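PDB 2QZI: cytosolic protein from Streptococcus thermophilus, which is of unknown function but belongs to the DUF1827 family and binds two sodium ions in the crystal. Local coordinates for residues A[26-31]-A[39-44]; A[48-53]-A[97-102]; A[4-9]-A[65-70]; A[34-39]-A[52-57]. All coordinates share one frame; numbering follows the deposited sequence. Where two conformers were deposited one is given.

How the contacts relate
Contacts 1, 2 and 4 lie in one antiparallel sheet, and contact 3 packs helix 61-74 against M4 to L6, the residues leading into the edge strand 6-8 of that sheet. Contacts 1 and 2 have centres about 9 Å apart and are joined by neighbouring strands, with T42 O and E49 N 2.9 Å apart. Contact 4 shares V39 with contact 1 and I52 and S53 with contact 2, at the far end of the same strands; its centre is about 11 Å from that of contact 3. I67 of the helix ties these two together, its CG2 lying 3.8 Å from I52 CD1. Both sodium ions sit at the contact 1 end, one bound by T42, the other by A26.

Contact 1 (A[26-31]-A[39-44]); sequences AFLVET and VVFTQA. With NA (sodium ion), chain F; NA (sodium ion), chain E.
CG of F27 stands between its own backbone N and carbonyl carbon (chi1 61°), while CG of Q43 is anti to its backbone N (chi1 -167°) and the chain beyond is extended. The two side chains lie side by side and point the same way, with F27 CZ 3.4 Å from Q43 CD and the ring and amide planes turned 48° apart. The backbone oxygen of the same glutamine lies over one face of the ring, Q43 O being 3.7 Å from its plane, over the centre. That oxygen does double duty. It accepts from F27 N at 2.9 Å and from L28 N at 3.2 Å, both donors lying in the carbonyl plane, so F27, just before the strand, and L28, its first residue, both face Q43.

Past this point the pairing is regular. E30 N reaches F41 O at 2.7 Å, and F41 N reaches E30 O, also at 2.7 Å. The carboxylate of E30 comes up to the edge of the F41 ring, though its OE1 is hydrogen-bonded to Y32 OH; the F41 ring also meets F71 of helix 61-74. The other side of the sheet carries V29, T31, V40 and T42, and helix 14-23 packs on V29 and T31. T42 OG1 binds one sodium ion at 2.6 Å, a site shared with H47 O and a water. A26 O holds the second ion at 2.4 Å, together with L21 O, T24 O and another water. The arrangement is an antiparallel beta hairpin, 28-34 with 37-44, with a classic beta bulge at its open end.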
loop_
_atom_site.group_PDB
_atom_site.type_symbol
_atom_site.label_atom_id
_atom_site.label_comp_id
_atom_site.label_asym_id
_atom_site.label_seq_id
_atom_site.Cartn_x
_atom_site.Cartn_y
_atom_site.Cartn_z
ATOM N N ALA A 26 3.828 0.601 12.278
ATOM C CA ALA A 26 2.462 0.692 11.739
ATOM C C ALA A 26 1.440 0.634 12.860
ATOM O O ALA A 26 1.553 -0.197 13.730
ATOM C CB ALA A 26 2.186 -0.437 10.708
ATOM N N PHE A 27 0.472 1.542 12.864
ATOM C CA PHE A 27 -0.753 1.394 13.686
ATOM C C PHE A 27 -2.022 1.058 12.854
ATOM O O PHE A 27 -3.122 0.682 13.386
ATOM C CB PHE A 27 -0.943 2.666 14.525
ATOM C CG PHE A 27 -1.125 3.940 13.714
ATOM C CD1 PHE A 27 -0.190 4.987 13.809
ATOM C CD2 PHE A 27 -2.299 4.148 12.970
ATOM C CE1 PHE A 27 -0.397 6.201 13.132
ATOM C CE2 PHE A 27 -2.524 5.323 12.302
ATOM C CZ PHE A 27 -1.554 6.352 12.349
ATOM N N LEU A 28 -1.879 1.122 11.538
ATOM C CA LEU A 28 -2.928 0.568 10.665
ATOM C C LEU A 28 -2.291 -0.315 9.597
ATOM O O LEU A 28 -1.278 0.068 8.980
ATOM C CB LEU A 28 -3.729 1.713 10.026
ATOM C CG LEU A 28 -4.691 1.444 8.880
ATOM C CD1 LEU A 28 -5.888 0.569 9.323
ATOM C CD2 LEU A 28 -5.166 2.814 8.368
ATOM N N VAL A 29 -2.865 -1.488 9.403
ATOM C CA VAL A 29 -2.417 -2.441 8.412
ATOM C C VAL A 29 -3.622 -3.046 7.719
ATOM O O VAL A 29 -4.515 -3.636 8.357
ATOM C CB VAL A 29 -1.596 -3.614 8.999
ATOM C CG1 VAL A 29 -1.078 -4.546 7.839
ATOM C CG2 VAL A 29 -0.401 -3.152 9.902
ATOM N N GLU A 30 -3.651 -2.907 6.405
ATOM C CA GLU A 30 -4.728 -3.498 5.627
ATOM C C GLU A 30 -4.172 -4.196 4.409
ATOM O O GLU A 30 -3.109 -3.812 3.916
ATOM C CB GLU A 30 -5.666 -2.404 5.193
ATOM C CG GLU A 30 -6.087 -1.561 6.342
ATOM C CD GLU A 30 -7.321 -0.772 6.053
ATOM O OE1 GLU A 30 -7.489 -0.293 4.914
ATOM O OE2 GLU A 30 -8.102 -0.583 7.001
ATOM N N THR A 31 -4.846 -5.241 3.967
ATOM C CA THR A 31 -4.434 -5.922 2.737
ATOM C C THR A 31 -5.533 -5.891 1.677
ATOM O O THR A 31 -6.683 -5.846 1.995
ATOM C CB THR A 31 -4.056 -7.389 2.971
ATOM O OG1 THR A 31 -5.124 -8.016 3.593
ATOM C CG2 THR A 31 -2.818 -7.551 3.872
ATOM N N VAL A 39 -1.687 -6.200 -2.374
ATOM C CA VAL A 39 -1.379 -4.886 -1.867
ATOM C C VAL A 39 -1.460 -5.009 -0.360
ATOM O O VAL A 39 -2.338 -5.710 0.175
ATOM C CB VAL A 39 -2.355 -3.794 -2.434
ATOM C CG1 VAL A 39 -1.974 -2.411 -1.996
ATOM C CG2 VAL A 39 -2.376 -3.824 -3.974
ATOM N N VAL A 40 -0.457 -4.423 0.259
ATOM C CA VAL A 40 -0.393 -4.184 1.718
ATOM C C VAL A 40 -0.345 -2.689 1.928
ATOM O O VAL A 40 0.423 -2.027 1.307
ATOM C CB VAL A 40 0.808 -4.902 2.418
ATOM C CG1 VAL A 40 0.722 -4.669 3.931
ATOM C CG2 VAL A 40 0.663 -6.438 2.166
ATOM N N PHE A 41 -1.259 -2.170 2.742
ATOM C CA PHE A 41 -1.330 -0.727 3.029
ATOM C C PHE A 41 -1.173 -0.507 4.532
ATOM O O PHE A 41 -1.913 -1.100 5.306
ATOM C CB PHE A 41 -2.723 -0.253 2.628
ATOM C CG PHE A 41 -3.023 1.188 2.968
ATOM C CD1 PHE A 41 -2.200 2.226 2.497
ATOM C CD2 PHE A 41 -4.129 1.518 3.750
ATOM C CE1 PHE A 41 -2.495 3.546 2.807
ATOM C CE2 PHE A 41 -4.414 2.864 4.107
ATOM C CZ PHE A 41 -3.583 3.870 3.631
ATOM N N THR A 42 -0.313 0.436 4.914
ATOM C CA THR A 42 -0.079 0.783 6.323
ATOM C C THR A 42 0.030 2.296 6.561
ATOM O O THR A 42 0.366 3.024 5.652
ATOM C CB THR A 42 1.270 0.199 6.866
ATOM O OG1 THR A 42 2.390 0.898 6.320
ATOM C CG2 THR A 42 1.461 -1.336 6.593
ATOM N N GLN A 43 -0.297 2.733 7.792
ATOM C CA GLN A 43 -0.068 4.070 8.304
ATOM C C GLN A 43 0.692 3.916 9.604
ATOM O O GLN A 43 0.369 3.044 10.367
ATOM C CB GLN A 43 -1.317 4.917 8.552
ATOM C CG GLN A 43 -0.848 6.454 8.791
ATOM C CD GLN A 43 -1.993 7.361 9.085
ATOM O OE1 GLN A 43 -3.131 6.892 9.142
ATOM N NE2 GLN A 43 -1.722 8.670 9.284
ATOM N N ALA A 44 1.672 4.804 9.837
ATOM C CA ALA A 44 2.541 4.869 11.002
ATOM C C ALA A 44 2.821 6.372 11.224
ATOM O O ALA A 44 2.604 7.156 10.317
ATOM C CB ALA A 44 3.934 4.164 10.695
HETATM NA NA NA F . 3.317 3.074 7.322
HETATM NA NA NA E . 2.796 -0.865 15.655
HETATM O O HOH W 1 3.549 0.903 17.194
HETATM O O HOH W 2 5.102 1.469 8.909
#

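Contact 2 (A[48-53]-A[97-102]); sequences YELLIS and ISFPTT
F99 and its neighbours Y48 and L50 fit together on the buried side of two antiparallel strands. The F99 ring is the large bump, and the hollow that takes it has a floor and a rim. I97 of its own strand supplies the floor, with CG2 3.6 Å above the ring plane and offset toward the rim. Across the contact, L50 CD1 abuts the ring edge 4.0 Å from F99 CZ, and Y48 O lies in the ring plane at its edge. Nearer the backbone, Y48 CB and F99 CB press together at 3.9 Å. The Y48 ring meets the methyl of T101 beyond the strand end, CD2 to CG2 at 3.5 Å, the two side chains crossing at about a right angle; its hydroxyl is held by D77 N. At the other end I52 CD1 and I97 CD1 touch at 4.1 Å, where I67 and L64 of helix 61-74 close over them.

The opposite side, with E49 and S98, is polar. E49 is bent at chi2 (-65°), bringing its carboxylate to the neighbouring strand, where S98 OG donates to the syn lone pair of E49 OE1 at 2.7 Å. OE2 is taken by H47 ND1. Four backbone hydrogen bonds, at Y48-F99 and L50-I97, set the register. Strands 47-53 and 94-100, far apart in sequence, are thus antiparallel neighbours in the central sheet, with Y48, L50, I97 and F99 on the face covered by helix 61-74.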
loop_
_atom_site.group_PDB
_atom_site.type_symbol
_atom_site.label_atom_id
_atom_site.label_comp_id
_atom_site.label_asym_id
_atom_site.label_seq_id
_atom_site.Cartn_x
_atom_site.Cartn_y
_atom_site.Cartn_z
ATOM N N TYR A 48 2.785 6.844 5.439
ATOM C CA TYR A 48 1.960 5.722 4.954
ATOM C C TYR A 48 2.838 4.888 4.016
ATOM O O TYR A 48 3.797 5.393 3.462
ATOM C CB TYR A 48 0.813 6.201 4.095
ATOM C CG TYR A 48 -0.273 7.019 4.730
ATOM C CD1 TYR A 48 -1.467 6.416 5.093
ATOM C CD2 TYR A 48 -0.177 8.423 4.826
ATOM C CE1 TYR A 48 -2.527 7.132 5.586
ATOM C CE2 TYR A 48 -1.250 9.180 5.338
ATOM C CZ TYR A 48 -2.411 8.493 5.713
ATOM O OH TYR A 48 -3.505 9.126 6.197
ATOM N N GLU A 49 2.505 3.608 3.812
ATOM C CA GLU A 49 3.288 2.747 2.920
ATOM C C GLU A 49 2.343 1.953 2.037
ATOM O O GLU A 49 1.265 1.618 2.483
ATOM C CB GLU A 49 4.211 1.801 3.711
ATOM C CG GLU A 49 5.337 2.509 4.525
ATOM C CD GLU A 49 6.385 3.238 3.726
ATOM O OE1 GLU A 49 6.664 2.828 2.563
ATOM O OE2 GLU A 49 6.941 4.222 4.288
ATOM N N LEU A 50 2.681 1.739 0.761
ATOM C CA LEU A 50 1.938 0.701 -0.031
ATOM C C LEU A 50 3.005 -0.250 -0.549
ATOM O O LEU A 50 4.100 0.226 -0.950
ATOM C CB LEU A 50 1.246 1.295 -1.260
ATOM C CG LEU A 50 -0.168 1.775 -1.078
ATOM C CD1 LEU A 50 -0.458 2.492 -2.386
ATOM C CD2 LEU A 50 -1.125 0.549 -0.876
ATOM N N LEU A 51 2.761 -1.533 -0.359
ATOM C CA LEU A 51 3.576 -2.643 -0.937
ATOM C C LEU A 51 2.748 -3.431 -1.951
ATOM O O LEU A 51 1.723 -4.015 -1.608
ATOM C CB LEU A 51 4.065 -3.616 0.167
ATOM C CG LEU A 51 4.955 -2.809 1.104
ATOM C CD1 LEU A 51 4.233 -2.401 2.433
ATOM C CD2 LEU A 51 6.261 -3.548 1.317
ATOM N N ILE A 52 3.203 -3.413 -3.193
ATOM C CA ILE A 52 2.439 -3.921 -4.336
ATOM C C ILE A 52 3.331 -4.956 -5.019
ATOM O O ILE A 52 4.489 -4.681 -5.364
ATOM C CB ILE A 52 2.088 -2.825 -5.350
ATOM C CG1 ILE A 52 1.275 -1.711 -4.651
ATOM C CG2 ILE A 52 1.387 -3.407 -6.630
ATOM C CD1 ILE A 52 1.315 -0.397 -5.454
ATOM N N SER A 53 2.807 -6.170 -5.117
ATOM C CA SER A 53 3.587 -7.288 -5.590
ATOM C C SER A 53 2.688 -8.293 -6.318
ATOM O O SER A 53 1.483 -8.289 -6.162
ATOM C CB SER A 53 4.220 -7.977 -4.385
ATOM O OG SER A 53 3.190 -8.352 -3.485
ATOM N N ILE A 97 5.742 2.171 -2.304
ATOM C CA ILE A 97 5.495 3.615 -2.321
ATOM C C ILE A 97 5.407 4.152 -0.891
ATOM O O ILE A 97 4.624 3.654 -0.092
ATOM C CB ILE A 97 4.226 4.015 -3.113
ATOM C CG1 ILE A 97 4.113 3.172 -4.392
ATOM C CG2 ILE A 97 4.257 5.536 -3.389
ATOM C CD1 ILE A 97 2.843 3.446 -5.233
ATOM N N SER A 98 6.227 5.157 -0.586
ATOM C CA SER A 98 6.239 5.776 0.738
ATOM C C SER A 98 5.631 7.134 0.611
ATOM O O SER A 98 5.983 7.885 -0.299
ATOM C CB SER A 98 7.668 5.938 1.268
ATOM O OG SER A 98 8.219 4.619 1.204
ATOM N N PHE A 99 4.757 7.451 1.559
ATOM C CA PHE A 99 4.080 8.732 1.586
ATOM C C PHE A 99 4.423 9.411 2.936
ATOM O O PHE A 99 3.785 9.141 3.957
ATOM C CB PHE A 99 2.569 8.584 1.480
ATOM C CG PHE A 99 2.060 7.736 0.293
ATOM C CD1 PHE A 99 1.495 8.357 -0.818
ATOM C CD2 PHE A 99 2.071 6.351 0.334
ATOM C CE1 PHE A 99 0.948 7.616 -1.907
ATOM C CE2 PHE A 99 1.540 5.574 -0.730
ATOM C CZ PHE A 99 0.945 6.204 -1.842
ATOM N N PRO A 100 5.428 10.292 2.943
ATOM C CA PRO A 100 5.723 10.959 4.244
ATOM C C PRO A 100 4.568 11.866 4.721
ATOM O O PRO A 100 3.719 12.354 3.884
ATOM C CB PRO A 100 7.040 11.781 3.972
ATOM C CG PRO A 100 7.633 11.189 2.732
ATOM C CD PRO A 100 6.367 10.659 1.881
ATOM N N THR A 101 4.499 12.092 6.043
ATOM C CA THR A 101 3.437 12.886 6.581
ATOM C C THR A 101 3.997 13.820 7.589
ATOM O O THR A 101 5.048 13.537 8.140
ATOM C CB THR A 101 2.312 12.024 7.223
ATOM O OG1 THR A 101 2.776 11.255 8.347
ATOM C CG2 THR A 101 1.669 11.054 6.142
ATOM N N THR A 102 3.302 14.938 7.836
ATOM C CA THR A 102 3.691 15.865 8.878
ATOM C C THR A 102 3.687 15.216 10.267
ATOM O O THR A 102 4.656 15.307 10.997
ATOM C CB THR A 102 2.810 17.130 8.844
ATOM O OG1 THR A 102 1.426 16.739 8.853
ATOM C CG2 THR A 102 3.108 17.938 7.584
#

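Contact 3 (A[4-9]-A[65-70]); sequences MKLINT and EVIREF
L6 and F70 meet over a ring face, in a CH-pi contact: L6 CB stands 4.0 Å from the centroid of the F70 ring and only 7° off its normal. CG of F70 is anti to the backbone N (chi1 180°), which carries the ring out from the helix toward segment 4-9. CG of L6 is anti to its carbonyl carbon, beside the backbone N (chi1 -85°). The two side chains slide past each other in opposite directions, and the branch point of the leucine rests on the ring as well, L6 CG being 3.9 Å from F70 CD2. From there L6 CD2 goes on to I67, touching its CG1 at 4.1 Å, with the two side chains crossing at about a right angle.

M4, present as selenomethionine, folds at both chi2 and chi3. Its terminal methyl is the part that makes contact: M4 CE lies 3.9 Å from V66 CG1 and 4.3 Å from I67 CG1, so it bridges two successive helix residues. K5, exposed, bends at three successive torsions; K5 NZ ends 3.5 Å from F70 CD1, the two side chains crossing at about a right angle.

V66 and F70 are one helical turn apart, F70 N bonding to V66 O, and with I67 they form the helix surface that segment 4-9 meets. M4 and L6 also rest on A34 and Y32 of strand 28-34. The contact is largely apolar helix-on-sheet packing, in which helix 61-74 sits against M4 to L6, the residues leading into the edge strand 6-8, at one side of an antiparallel sheet.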
loop_
_atom_site.group_PDB
_atom_site.type_symbol
_atom_site.label_atom_id
_atom_site.label_comp_id
_atom_site.label_asym_id
_atom_site.label_seq_id
_atom_site.Cartn_x
_atom_site.Cartn_y
_atom_site.Cartn_z
HETATM N N MSE A 4 -10.543 -4.208 -13.322
HETATM C CA MSE A 4 -10.007 -4.653 -12.039
HETATM C C MSE A 4 -10.312 -3.706 -10.864
HETATM O O MSE A 4 -9.925 -2.508 -10.856
HETATM C CB MSE A 4 -8.491 -4.897 -12.158
HETATM C CG MSE A 4 -7.816 -5.216 -10.871
HETATM SE SE MSE A 4 -7.694 -3.632 -9.751
HETATM C CE MSE A 4 -6.021 -2.776 -10.508
ATOM N N LYS A 5 -10.995 -4.263 -9.871
ATOM C CA LYS A 5 -11.288 -3.521 -8.661
ATOM C C LYS A 5 -10.400 -3.999 -7.481
ATOM O O LYS A 5 -9.999 -5.155 -7.405
ATOM C CB LYS A 5 -12.812 -3.597 -8.345
ATOM C CG LYS A 5 -13.455 -2.234 -7.908
ATOM C CD LYS A 5 -12.479 -1.297 -6.975
ATOM C CE LYS A 5 -11.964 -0.027 -7.702
ATOM N NZ LYS A 5 -10.486 0.226 -7.573
ATOM N N LEU A 6 -10.093 -3.075 -6.587
ATOM C CA LEU A 6 -9.411 -3.323 -5.297
ATOM C C LEU A 6 -10.437 -3.903 -4.329
ATOM O O LEU A 6 -11.507 -3.306 -4.138
ATOM C CB LEU A 6 -8.915 -2.017 -4.749
ATOM C CG LEU A 6 -7.531 -1.448 -5.204
ATOM C CD1 LEU A 6 -6.416 -2.223 -4.569
ATOM C CD2 LEU A 6 -7.399 -1.485 -6.715
ATOM N N ILE A 7 -10.143 -5.095 -3.807
ATOM C CA ILE A 7 -10.992 -5.829 -2.857
ATOM C C ILE A 7 -10.185 -5.802 -1.511
ATOM O O ILE A 7 -9.003 -6.187 -1.465
ATOM C CB ILE A 7 -11.315 -7.252 -3.382
ATOM C CG1 ILE A 7 -11.806 -7.237 -4.842
ATOM C CG2 ILE A 7 -12.364 -8.018 -2.496
ATOM C CD1 ILE A 7 -13.358 -7.431 -5.050
ATOM N N ASN A 8 -10.792 -5.249 -0.448
ATOM C CA ASN A 8 -10.260 -5.353 0.911
ATOM C C ASN A 8 -10.240 -6.817 1.380
ATOM O O ASN A 8 -11.270 -7.392 1.551
ATOM C CB ASN A 8 -11.076 -4.518 1.940
ATOM C CG ASN A 8 -10.253 -4.252 3.230
ATOM O OD1 ASN A 8 -9.698 -5.180 3.809
ATOM N ND2 ASN A 8 -10.091 -2.980 3.609
ATOM N N THR A 9 -9.062 -7.397 1.617
ATOM C CA THR A 9 -8.974 -8.831 2.016
ATOM C C THR A 9 -8.410 -8.936 3.480
ATOM O O THR A 9 -8.035 -10.035 3.921
ATOM C CB THR A 9 -8.012 -9.597 1.059
ATOM O OG1 THR A 9 -6.778 -8.866 1.028
ATOM C CG2 THR A 9 -8.557 -9.690 -0.350
ATOM N N GLU A 65 -0.643 2.745 -11.268
ATOM C CA GLU A 65 -1.310 4.061 -11.293
ATOM C C GLU A 65 -2.744 4.018 -10.727
ATOM O O GLU A 65 -3.143 4.899 -9.943
ATOM C CB GLU A 65 -1.288 4.637 -12.719
ATOM C CG GLU A 65 -0.045 5.549 -13.074
ATOM C CD GLU A 65 1.303 5.229 -12.323
ATOM O OE1 GLU A 65 2.139 4.451 -12.897
ATOM O OE2 GLU A 65 1.527 5.789 -11.196
ATOM N N VAL A 66 -3.488 2.984 -11.097
ATOM C CA VAL A 66 -4.820 2.729 -10.578
ATOM C C VAL A 66 -4.778 2.459 -9.067
ATOM O O VAL A 66 -5.613 2.949 -8.310
ATOM C CB VAL A 66 -5.504 1.584 -11.364
ATOM C CG1 VAL A 66 -6.758 1.061 -10.670
ATOM C CG2 VAL A 66 -5.850 2.047 -12.784
ATOM N N ILE A 67 -3.773 1.722 -8.612
ATOM C CA ILE A 67 -3.711 1.350 -7.193
ATOM C C ILE A 67 -3.347 2.554 -6.348
ATOM O O ILE A 67 -3.916 2.786 -5.261
ATOM C CB ILE A 67 -2.730 0.179 -6.936
ATOM C CG1 ILE A 67 -3.356 -1.172 -7.492
ATOM C CG2 ILE A 67 -2.474 0.013 -5.430
ATOM C CD1 ILE A 67 -2.279 -2.215 -7.689
ATOM N N ARG A 68 -2.416 3.314 -6.884
ATOM C CA ARG A 68 -1.926 4.490 -6.179
ATOM C C ARG A 68 -3.043 5.515 -6.083
ATOM O O ARG A 68 -3.218 6.109 -5.011
ATOM C CB ARG A 68 -0.694 5.108 -6.858
ATOM C CG ARG A 68 -0.102 6.264 -6.040
ATOM C CD ARG A 68 0.823 7.199 -6.869
ATOM N NE ARG A 68 2.237 6.916 -6.678
ATOM C CZ ARG A 68 3.093 6.504 -7.628
ATOM N NH1 ARG A 68 4.365 6.300 -7.301
ATOM N NH2 ARG A 68 2.678 6.274 -8.889
ATOM N N GLU A 69 -3.793 5.722 -7.180
ATOM C CA GLU A 69 -4.791 6.766 -7.165
ATOM C C GLU A 69 -6.018 6.350 -6.316
ATOM O O GLU A 69 -6.705 7.230 -5.773
ATOM C CB GLU A 69 -5.186 7.194 -8.586
ATOM C CG GLU A 69 -4.117 8.086 -9.318
ATOM C CD GLU A 69 -3.697 9.395 -8.544
ATOM O OE1 GLU A 69 -2.454 9.669 -8.418
ATOM O OE2 GLU A 69 -4.609 10.129 -8.061
ATOM N N PHE A 70 -6.284 5.041 -6.202
ATOM C CA PHE A 70 -7.301 4.510 -5.293
ATOM C C PHE A 70 -6.982 4.844 -3.832
ATOM O O PHE A 70 -7.832 5.324 -3.103
ATOM C CB PHE A 70 -7.429 2.987 -5.440
ATOM C CG PHE A 70 -8.486 2.358 -4.503
ATOM C CD1 PHE A 70 -9.827 2.288 -4.878
ATOM C CD2 PHE A 70 -8.111 1.857 -3.256
ATOM C CE1 PHE A 70 -10.795 1.699 -3.996
ATOM C CE2 PHE A 70 -9.044 1.320 -2.352
ATOM C CZ PHE A 70 -10.406 1.219 -2.734
#

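Contact 4 (A[34-39]-A[52-57]); sequences AGNTDV and ISNKHR
The open end of the hairpin formed by strands 37-44 and 47-53 brings D38 opposite S53, and beyond them a polar cluster of N36, T37, N54 and R57. D38 N bonds S53 O at 2.8 Å and S53 N returns to D38 O at 3.1 Å. Two waters span the same pair from S53 OG, one to D38 O and the other to D38 OD2. OD2 also makes a long, weak salt bridge to K55 NZ at 3.5 Å. On the buried side T37 CG2 packs on I52 CG2 at 3.6 Å.

N54 uses both ends of its amide. OD1 accepts from H56 N and from H56 ND1 at 3.0 Å, with N54 OD1 lying in the plane of the imidazole; the backbone bond closes an Asx turn from N54 to H56. ND2 donates to N36 OD1 at 3.2 Å, from above the carbonyl plane, and weakly to T37 OG1 at 2.8 Å. N36 itself sits in a type II' beta turn, A34 to T37, that links strands 28-34 and 37-44. ND2 of N54 also lies over the centre of the R57 guanidinium, 2.9 Å above its plane. R57 NH2 bonds N36 OD1 only weakly, while E63 of helix 61-74 takes R57 NH1 in a salt bridge and T37 OG1 in a hydrogen bond.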
loop_
_atom_site.group_PDB
_atom_site.type_symbol
_atom_site.label_atom_id
_atom_site.label_comp_id
_atom_site.label_asym_id
_atom_site.label_seq_id
_atom_site.Cartn_x
_atom_site.Cartn_y
_atom_site.Cartn_z
ATOM N N ALA A 34 -5.879 -6.857 -6.131
ATOM C CA ALA A 34 -6.140 -6.121 -7.340
ATOM C C ALA A 34 -5.982 -7.217 -8.421
ATOM O O ALA A 34 -4.972 -7.316 -9.076
ATOM C CB ALA A 34 -5.110 -4.973 -7.448
ATOM N N GLY A 35 -6.976 -8.093 -8.542
ATOM C CA GLY A 35 -6.865 -9.293 -9.397
ATOM C C GLY A 35 -5.886 -10.254 -8.734
ATOM O O GLY A 35 -6.102 -10.635 -7.594
ATOM N N ASN A 36 -4.801 -10.625 -9.414
ATOM C CA ASN A 36 -3.772 -11.475 -8.785
ATOM C C ASN A 36 -2.568 -10.718 -8.173
ATOM O O ASN A 36 -1.656 -11.319 -7.610
ATOM C CB ASN A 36 -3.334 -12.648 -9.677
ATOM C CG ASN A 36 -2.990 -12.231 -11.121
ATOM O OD1 ASN A 36 -2.456 -11.160 -11.386
ATOM N ND2 ASN A 36 -3.283 -13.121 -12.052
ATOM N N THR A 37 -2.627 -9.397 -8.266
ATOM C CA THR A 37 -1.745 -8.494 -7.569
ATOM C C THR A 37 -2.167 -8.293 -6.109
ATOM O O THR A 37 -3.380 -8.116 -5.786
ATOM C CB THR A 37 -1.663 -7.140 -8.347
ATOM O OG1 THR A 37 -1.026 -7.357 -9.609
ATOM C CG2 THR A 37 -0.838 -6.123 -7.623
ATOM N N ASP A 38 -1.168 -8.313 -5.215
ATOM C CA ASP A 38 -1.442 -8.146 -3.786
ATOM C C ASP A 38 -0.923 -6.815 -3.273
ATOM O O ASP A 38 0.148 -6.398 -3.634
ATOM C CB ASP A 38 -0.735 -9.185 -2.936
ATOM C CG ASP A 38 -0.959 -10.561 -3.382
ATOM O OD1 ASP A 38 -2.127 -10.997 -3.395
ATOM O OD2 ASP A 38 0.077 -11.197 -3.762
ATOM N N VAL A 39 -1.687 -6.200 -2.374
ATOM C CA VAL A 39 -1.379 -4.886 -1.867
ATOM C C VAL A 39 -1.460 -5.009 -0.360
ATOM O O VAL A 39 -2.338 -5.710 0.175
ATOM C CB VAL A 39 -2.355 -3.794 -2.434
ATOM C CG1 VAL A 39 -1.974 -2.411 -1.996
ATOM C CG2 VAL A 39 -2.376 -3.824 -3.974
ATOM N N ILE A 52 3.203 -3.413 -3.193
ATOM C CA ILE A 52 2.439 -3.921 -4.336
ATOM C C ILE A 52 3.331 -4.956 -5.019
ATOM O O ILE A 52 4.489 -4.681 -5.364
ATOM C CB ILE A 52 2.088 -2.825 -5.350
ATOM C CG1 ILE A 52 1.275 -1.711 -4.651
ATOM C CG2 ILE A 52 1.387 -3.407 -6.630
ATOM C CD1 ILE A 52 1.315 -0.397 -5.454
ATOM N N SER A 53 2.807 -6.170 -5.117
ATOM C CA SER A 53 3.587 -7.288 -5.590
ATOM C C SER A 53 2.688 -8.293 -6.318
ATOM O O SER A 53 1.483 -8.289 -6.162
ATOM C CB SER A 53 4.220 -7.977 -4.385
ATOM O OG SER A 53 3.190 -8.352 -3.485
ATOM N N ASN A 54 3.306 -9.138 -7.127
ATOM C CA ASN A 54 2.574 -10.111 -7.906
ATOM C C ASN A 54 3.377 -11.382 -8.124
ATOM O O ASN A 54 4.247 -11.397 -8.944
ATOM C CB ASN A 54 2.217 -9.504 -9.258
ATOM C CG ASN A 54 1.162 -10.334 -10.011
ATOM O OD1 ASN A 54 1.186 -11.558 -9.999
ATOM N ND2 ASN A 54 0.224 -9.657 -10.623
ATOM N N LYS A 55 3.070 -12.457 -7.415
ATOM C CA LYS A 55 3.862 -13.692 -7.444
ATOM C C LYS A 55 4.227 -14.195 -8.862
ATOM O O LYS A 55 5.357 -14.663 -9.095
ATOM C CB LYS A 55 3.152 -14.773 -6.592
ATOM C CG LYS A 55 2.833 -14.277 -5.137
ATOM C CD LYS A 55 2.238 -15.342 -4.217
ATOM C CE LYS A 55 0.718 -15.583 -4.493
ATOM N NZ LYS A 55 -0.180 -14.681 -3.639
ATOM N N HIS A 56 3.309 -14.029 -9.815
ATOM C CA HIS A 56 3.429 -14.617 -11.164
ATOM C C HIS A 56 4.174 -13.750 -12.195
ATOM O O HIS A 56 4.897 -14.269 -13.058
ATOM C CB HIS A 56 2.035 -14.945 -11.713
ATOM C CG HIS A 56 1.041 -15.339 -10.656
ATOM N ND1 HIS A 56 0.321 -14.411 -9.923
ATOM C CD2 HIS A 56 0.646 -16.561 -10.209
ATOM C CE1 HIS A 56 -0.473 -15.046 -9.070
ATOM N NE2 HIS A 56 -0.305 -16.352 -9.233
ATOM N N ARG A 57 4.002 -12.432 -12.112
ATOM C CA ARG A 57 4.413 -11.546 -13.196
ATOM C C ARG A 57 4.876 -10.236 -12.637
ATOM O O ARG A 57 4.674 -9.954 -11.456
ATOM C CB ARG A 57 3.253 -11.299 -14.178
ATOM C CG ARG A 57 1.931 -10.812 -13.537
ATOM C CD ARG A 57 0.864 -10.434 -14.590
ATOM N NE ARG A 57 -0.425 -10.078 -13.979
ATOM C CZ ARG A 57 -0.679 -8.926 -13.345
ATOM N NH1 ARG A 57 0.280 -7.970 -13.217
ATOM N NH2 ARG A 57 -1.890 -8.730 -12.810
HETATM O O HOH W 3 -4.630 -9.551 -12.428
HETATM O O HOH W 4 2.355 -6.990 -1.565
HETATM O O HOH W 5 2.741 -11.089 -3.720
#